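Local coordinates for protein NRPS (Penicillium fellutanum, PDB 6NKI) that binds NADPH dihydro-nicotinamide-adenine-dinucleotide phosphate through a Rossmann-type domain of the male sterility protein family, within a fungal nonribosomal peptide synthetase (NRPS), at residues I37-L42 / A73-N78; V276-S281 / N393-A398. All blocks are in the same frame, centred on the assembly; numbering follows the deposited sequence.

Interaction 1 of 2, residues I37-L42 / A73-N78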
loop_
_atom_site.group_PDB
_atom_site.type_symbol
_atom_site.label_atom_id
_atom_site.label_comp_id
_atom_site.label_asym_id
_atom_site.label_seq_id
_atom_site.Cartn_x
_atom_site.Cartn_y
_atom_site.Cartn_z
ATOM N N ILE A 37 9.433 -11.742 5.196
ATOM C CA ILE A 37 8.557 -12.672 5.890
ATOM C C ILE A 37 9.101 -12.926 7.286
ATOM O O ILE A 37 8.364 -12.853 8.274
ATOM C CB ILE A 37 8.403 -13.969 5.087
ATOM C CG1 ILE A 37 7.858 -13.662 3.695
ATOM C CG2 ILE A 37 7.486 -14.954 5.827
ATOM C CD1 ILE A 37 7.948 -14.859 2.756
ATOM N N LEU A 38 10.412 -13.134 7.390
ATOM C CA LEU A 38 11.022 -13.359 8.694
ATOM C C LEU A 38 10.744 -12.184 9.630
ATOM O O LEU A 38 10.138 -12.353 10.695
ATOM C CB LEU A 38 12.525 -13.625 8.528
ATOM C CG LEU A 38 13.211 -13.982 9.843
ATOM C CD1 LEU A 38 12.625 -15.274 10.353
ATOM C CD2 LEU A 38 14.722 -14.037 9.764
ATOM N N HIS A 39 11.157 -10.982 9.215
ATOM C CA HIS A 39 10.868 -9.737 9.939
ATOM C C HIS A 39 9.428 -9.676 10.446
ATOM O O HIS A 39 9.182 -9.435 11.637
ATOM C CB HIS A 39 11.139 -8.568 9.011
ATOM C CG HIS A 39 10.955 -7.239 9.652
ATOM N ND1 HIS A 39 10.632 -6.112 8.932
ATOM C CD2 HIS A 39 11.088 -6.844 10.939
ATOM C CE1 HIS A 39 10.542 -5.087 9.756
ATOM N NE2 HIS A 39 10.821 -5.503 10.978
ATOM N N GLN A 40 8.459 -9.922 9.562
ATOM C CA GLN A 40 7.087 -9.675 9.974
ATOM C C GLN A 40 6.541 -10.783 10.865
ATOM O O GLN A 40 5.653 -10.525 11.682
ATOM C CB GLN A 40 6.195 -9.452 8.757
ATOM C CG GLN A 40 6.513 -8.191 7.988
ATOM C CD GLN A 40 5.628 -8.019 6.777
ATOM O OE1 GLN A 40 4.703 -8.797 6.558
ATOM N NE2 GLN A 40 5.944 -7.030 5.951
ATOM N N LEU A 41 7.028 -12.017 10.731
ATOM C CA LEU A 41 6.656 -13.045 11.712
ATOM C C LEU A 41 7.122 -12.654 13.108
ATOM O O LEU A 41 6.318 -12.541 14.031
ATOM C CB LEU A 41 7.237 -14.404 11.321
ATOM C CG LEU A 41 6.608 -14.996 10.075
ATOM C CD1 LEU A 41 7.412 -16.185 9.626
ATOM C CD2 LEU A 41 5.164 -15.376 10.341
ATOM N N LEU A 42 8.416 -12.375 13.253
ATOM C CA LEU A 42 8.993 -11.994 14.536
ATOM C C LEU A 42 8.258 -10.819 15.199
ATOM O O LEU A 42 8.304 -10.691 16.428
ATOM C CB LEU A 42 10.476 -11.663 14.337
ATOM C CG LEU A 42 11.492 -12.818 14.319
ATOM C CD1 LEU A 42 11.278 -13.761 13.175
ATOM C CD2 LEU A 42 12.895 -12.284 14.217
ATOM N N ALA A 73 18.413 -5.447 4.668
ATOM C CA ALA A 73 17.097 -4.831 4.584
ATOM C C ALA A 73 16.796 -3.935 5.766
ATOM O O ALA A 73 15.681 -3.410 5.850
ATOM C CB ALA A 73 16.001 -5.891 4.473
ATOM N N ARG A 74 17.748 -3.770 6.685
ATOM C CA ARG A 74 17.665 -2.754 7.738
ATOM C C ARG A 74 16.444 -2.963 8.633
ATOM O O ARG A 74 15.785 -2.007 9.047
ATOM C CB ARG A 74 17.655 -1.346 7.135
ATOM C CG ARG A 74 18.915 -0.990 6.377
ATOM C CD ARG A 74 18.702 0.331 5.686
ATOM N NE ARG A 74 19.814 0.706 4.823
ATOM C CZ ARG A 74 19.798 1.777 4.037
ATOM N NH1 ARG A 74 20.843 2.064 3.271
ATOM N NH2 ARG A 74 18.724 2.556 4.016
ATOM N N TRP A 75 16.138 -4.225 8.934
ATOM C CA TRP A 75 15.145 -4.531 9.947
ATOM C C TRP A 75 15.744 -5.189 11.184
ATOM O O TRP A 75 15.047 -5.327 12.203
ATOM C CB TRP A 75 14.021 -5.400 9.366
ATOM C CG TRP A 75 14.363 -6.801 8.839
ATOM C CD1 TRP A 75 14.592 -7.165 7.533
ATOM C CD2 TRP A 75 14.439 -8.016 9.606
ATOM N NE1 TRP A 75 14.818 -8.519 7.453
ATOM C CE2 TRP A 75 14.725 -9.064 8.710
ATOM C CE3 TRP A 75 14.304 -8.315 10.961
ATOM C CZ2 TRP A 75 14.870 -10.391 9.133
ATOM C CZ3 TRP A 75 14.459 -9.636 11.381
ATOM C CH2 TRP A 75 14.741 -10.650 10.473
ATOM N N TRP A 76 17.026 -5.544 11.144
ATOM C CA TRP A 76 17.587 -6.439 12.144
ATOM C C TRP A 76 17.806 -5.734 13.479
ATOM O O TRP A 76 18.280 -4.601 13.531
ATOM C CB TRP A 76 18.906 -7.067 11.666
ATOM C CG TRP A 76 19.456 -7.925 12.740
ATOM C CD1 TRP A 76 20.491 -7.623 13.572
ATOM C CD2 TRP A 76 18.942 -9.190 13.181
ATOM N NE1 TRP A 76 20.678 -8.639 14.484
ATOM C CE2 TRP A 76 19.738 -9.611 14.265
ATOM C CE3 TRP A 76 17.891 -10.015 12.757
ATOM C CZ2 TRP A 76 19.508 -10.819 14.943
ATOM C CZ3 TRP A 76 17.670 -11.223 13.427
ATOM C CH2 TRP A 76 18.474 -11.607 14.507
ATOM N N ARG A 77 17.443 -6.432 14.556
ATOM C CA ARG A 77 17.708 -6.059 15.941
ATOM C C ARG A 77 18.193 -7.304 16.674
ATOM O O ARG A 77 17.626 -8.385 16.478
ATOM C CB ARG A 77 16.441 -5.526 16.618
ATOM C CG ARG A 77 15.885 -4.202 16.110
ATOM C CD ARG A 77 14.599 -3.882 16.883
ATOM N NE ARG A 77 14.031 -2.604 16.453
ATOM C CZ ARG A 77 13.253 -2.447 15.385
ATOM N NH1 ARG A 77 12.945 -3.455 14.569
ATOM N NH2 ARG A 77 12.782 -1.240 15.113
ATOM N N ASN A 78 19.217 -7.159 17.529
ATOM C CA ASN A 78 19.768 -8.337 18.195
ATOM C C ASN A 78 18.758 -8.979 19.136
ATOM O O ASN A 78 18.860 -10.177 19.411
ATOM C CB ASN A 78 21.072 -8.008 18.948
ATOM C CG ASN A 78 20.863 -7.098 20.162
ATOM O OD1 ASN A 78 19.742 -6.710 20.493
ATOM N ND2 ASN A 78 21.958 -6.780 20.851
#
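H39 and W75 form an offset aromatic stack, joining helix 32-43 of the Rossmann-type domain to the loop that follows helix 59-72. The evidence is twofold. The planes of the imidazole and the five-membered ring of the indole differ by only 17°, with their centroids 4.5 Å apart. Each residue also lays its own CB over the other's ring: W75 CB sits 3.4 Å from the centroid of the H39 ring, 4° off the normal, and H39 CB lies 3.6 Å from the centroid of the W75 five-membered ring. The two side chains run past each other in opposite directions. W75 CG stands between its backbone N and carbonyl carbon (chi1 63°), which swings the indole alongside the helix. L38 meets the six-membered ring at its edge, near the plane, with CD2 3.5 Å from W75 CH2; L42 CD2 comes obliquely to W75 CZ3 at 4.2 Å. R74, with positive phi, closes the Schellman motif that follows helix 59-72. W75 NE1 hydrogen-bonds T35 OG1, one turn before H39, a bond that would restrain the indole's rotation. W75 also packs on A70 of helix 59-72, while L38 reaches L26 on strand 22-27.

Interaction 2 of 2, residues V276-S281 / N393-A398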
loop_
_atom_site.group_PDB
_atom_site.type_symbol
_atom_site.label_atom_id
_atom_site.label_comp_id
_atom_site.label_asym_id
_atom_site.label_seq_id
_atom_site.Cartn_x
_atom_site.Cartn_y
_atom_site.Cartn_z
ATOM N N VAL A 276 7.774 -5.373 -1.379
ATOM C CA VAL A 276 7.990 -6.664 -0.674
ATOM C C VAL A 276 7.135 -6.764 0.582
ATOM O O VAL A 276 6.490 -7.790 0.746
ATOM C CB VAL A 276 9.480 -6.880 -0.371
ATOM C CG1 VAL A 276 10.236 -7.241 -1.628
ATOM C CG2 VAL A 276 10.101 -5.672 0.296
ATOM N N ASP A 277 7.036 -5.695 1.365
ATOM C CA ASP A 277 6.266 -5.767 2.633
ATOM C C ASP A 277 4.798 -6.097 2.358
ATOM O O ASP A 277 4.216 -6.815 3.155
ATOM C CB ASP A 277 6.510 -4.562 3.542
ATOM C CG ASP A 277 6.118 -3.222 2.950
ATOM O OD1 ASP A 277 5.714 -3.184 1.787
ATOM O OD2 ASP A 277 6.222 -2.230 3.667
ATOM N N TRP A 278 4.215 -5.557 1.298
ATOM C CA TRP A 278 2.790 -5.851 1.020
ATOM C C TRP A 278 2.591 -7.342 0.743
ATOM O O TRP A 278 1.620 -7.883 1.255
ATOM C CB TRP A 278 2.244 -4.984 -0.119
ATOM C CG TRP A 278 2.433 -3.513 0.077
ATOM C CD1 TRP A 278 2.342 -2.823 1.250
ATOM C CD2 TRP A 278 2.734 -2.536 -0.936
ATOM N NE1 TRP A 278 2.581 -1.493 1.041
ATOM C CE2 TRP A 278 2.823 -1.286 -0.291
ATOM C CE3 TRP A 278 2.944 -2.591 -2.318
ATOM C CZ2 TRP A 278 3.119 -0.110 -0.984
ATOM C CZ3 TRP A 278 3.224 -1.427 -3.000
ATOM C CH2 TRP A 278 3.315 -0.203 -2.341
ATOM N N VAL A 279 3.493 -7.986 0.000
ATOM C CA VAL A 279 3.273 -9.379 -0.339
ATOM C C VAL A 279 3.680 -10.259 0.839
ATOM O O VAL A 279 3.006 -11.248 1.155
ATOM C CB VAL A 279 4.034 -9.708 -1.633
ATOM C CG1 VAL A 279 3.404 -8.997 -2.812
ATOM C CG2 VAL A 279 5.442 -9.234 -1.517
ATOM N N ALA A 280 4.747 -9.867 1.530
ATOM C CA ALA A 280 5.085 -10.436 2.818
ATOM C C ALA A 280 3.881 -10.431 3.754
ATOM O O ALA A 280 3.473 -11.482 4.264
ATOM C CB ALA A 280 6.248 -9.650 3.428
ATOM N N SER A 281 3.328 -9.236 4.017
ATOM C CA SER A 281 2.157 -9.091 4.880
ATOM C C SER A 281 1.034 -10.007 4.416
ATOM O O SER A 281 0.372 -10.677 5.224
ATOM C CB SER A 281 1.679 -7.623 4.892
ATOM O OG SER A 281 0.532 -7.390 5.734
ATOM N N ASN A 393 0.219 4.667 -7.286
ATOM C CA ASN A 393 1.134 5.712 -6.839
ATOM C C ASN A 393 2.176 5.179 -5.866
ATOM O O ASN A 393 3.328 5.629 -5.875
ATOM C CB ASN A 393 0.439 6.875 -6.136
ATOM C CG ASN A 393 1.420 8.017 -5.872
ATOM O OD1 ASN A 393 2.240 8.340 -6.742
ATOM N ND2 ASN A 393 1.541 8.398 -4.605
ATOM N N MET A 394 1.796 4.250 -5.000
ATOM C CA MET A 394 2.738 3.843 -3.956
ATOM C C MET A 394 3.840 2.932 -4.501
ATOM O O MET A 394 4.955 2.944 -3.962
ATOM C CB MET A 394 2.020 3.151 -2.814
ATOM C CG MET A 394 2.804 3.276 -1.520
ATOM S SD MET A 394 2.801 4.997 -0.913
ATOM C CE MET A 394 4.158 5.000 0.266
ATOM N N ILE A 395 3.558 2.149 -5.550
ATOM C CA ILE A 395 4.655 1.434 -6.201
ATOM C C ILE A 395 5.493 2.402 -7.026
ATOM O O ILE A 395 6.726 2.328 -6.982
ATOM C CB ILE A 395 4.156 0.252 -7.056
ATOM C CG1 ILE A 395 3.282 0.735 -8.176
ATOM C CG2 ILE A 395 3.282 -0.728 -6.281
ATOM C CD1 ILE A 395 2.730 -0.368 -8.960
ATOM N N ARG A 396 4.855 3.317 -7.774
ATOM C CA ARG A 396 5.598 4.389 -8.434
ATOM C C ARG A 396 6.604 5.047 -7.508
ATOM O O ARG A 396 7.762 5.220 -7.889
ATOM C CB ARG A 396 4.629 5.406 -9.047
ATOM C CG ARG A 396 5.245 6.745 -9.332
ATOM C CD ARG A 396 4.417 7.672 -10.156
ATOM N NE ARG A 396 3.072 7.903 -9.643
ATOM C CZ ARG A 396 1.951 7.564 -10.290
ATOM N NH1 ARG A 396 1.975 7.086 -11.540
ATOM N NH2 ARG A 396 0.784 7.730 -9.681
ATOM N N GLN A 397 6.215 5.368 -6.289
ATOM C CA GLN A 397 7.196 5.944 -5.391
ATOM C C GLN A 397 8.223 4.905 -4.969
ATOM O O GLN A 397 9.363 5.250 -4.648
ATOM C CB GLN A 397 6.512 6.553 -4.146
ATOM C CG GLN A 397 5.539 7.622 -4.442
ATOM C CD GLN A 397 6.163 8.802 -5.159
ATOM O OE1 GLN A 397 5.889 9.018 -6.334
ATOM N NE2 GLN A 397 6.985 9.585 -4.443
ATOM N N ALA A 398 7.857 3.631 -4.955
ATOM C CA ALA A 398 8.858 2.637 -4.585
ATOM C C ALA A 398 9.974 2.575 -5.629
ATOM O O ALA A 398 11.162 2.541 -5.273
ATOM C CB ALA A 398 8.196 1.271 -4.366
#
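W278, M394 and I395 carry this helix-to-helix contact, in which one indole bridges from the first turn of helix 276-288 to helix 389-410. W278 has by far the most surface buried, and it touches with the outer rim of its six-membered ring, not with a face. Its CG is anti to the carbonyl carbon (chi1 -54°), a setting that sends the ring across the gap, so that CZ2 lies 3.4 Å from M394 CG and CZ3 lies 3.4 Å from I395 CG2. Both aliphatic atoms are close to the indole plane. Between them, W278 CH2 is 3.6 Å from M394 CB, and the main-chain C of M394 and N of I395 also border the edge in plane; the ring thus heads straight for the peptide joining the two residues. M394 offers only the base of its side chain, because a bend at chi2 (69°) carries SD and CE away. I395 likewise uses its CG2 branch and leads CD1 elsewhere. Within helix 389-410, R396 NE donates to a lone pair of N393 OD1 at 3.0 Å, with an N-H...acceptor angle of 150°, and R396 NH1 makes a salt bridge to D321. The second subunit packs close by: its H285 lies against N393 and R396, and its Q397 against S281. In the same chain, V276 rests on F32 and H36 of helix 32-43 and on M234 of strand 233-235, M394 touches V238 in a loop, and A398 meets I235.

Overall arrangement
Interactions 1 and 2 are both buried and both centred on a tryptophan, about 17 and 14 Å respectively from the chain centre, but the ring is used differently. In 37-42/73-78 the indole offers a face to an imidazole and is anchored by a polar bond at its nitrogen; in 276-281/393-398 its edge meets aliphatic carbons and the M394-I395 peptide. Interaction 1 joins helix 32-43 to the loop before strand 84-88, whereas interaction 2 joins helix 276-288 to helix 389-410, the last modelled helix, and lies beside the second subunit. Their centres are about 17 Å apart, yet helices 32-43 and 276-288 link them: Q40 NE2 probably hydrogen-bonds D277 O at 3.3 Å, and I37 N packs 4.2 Å from A280 CB.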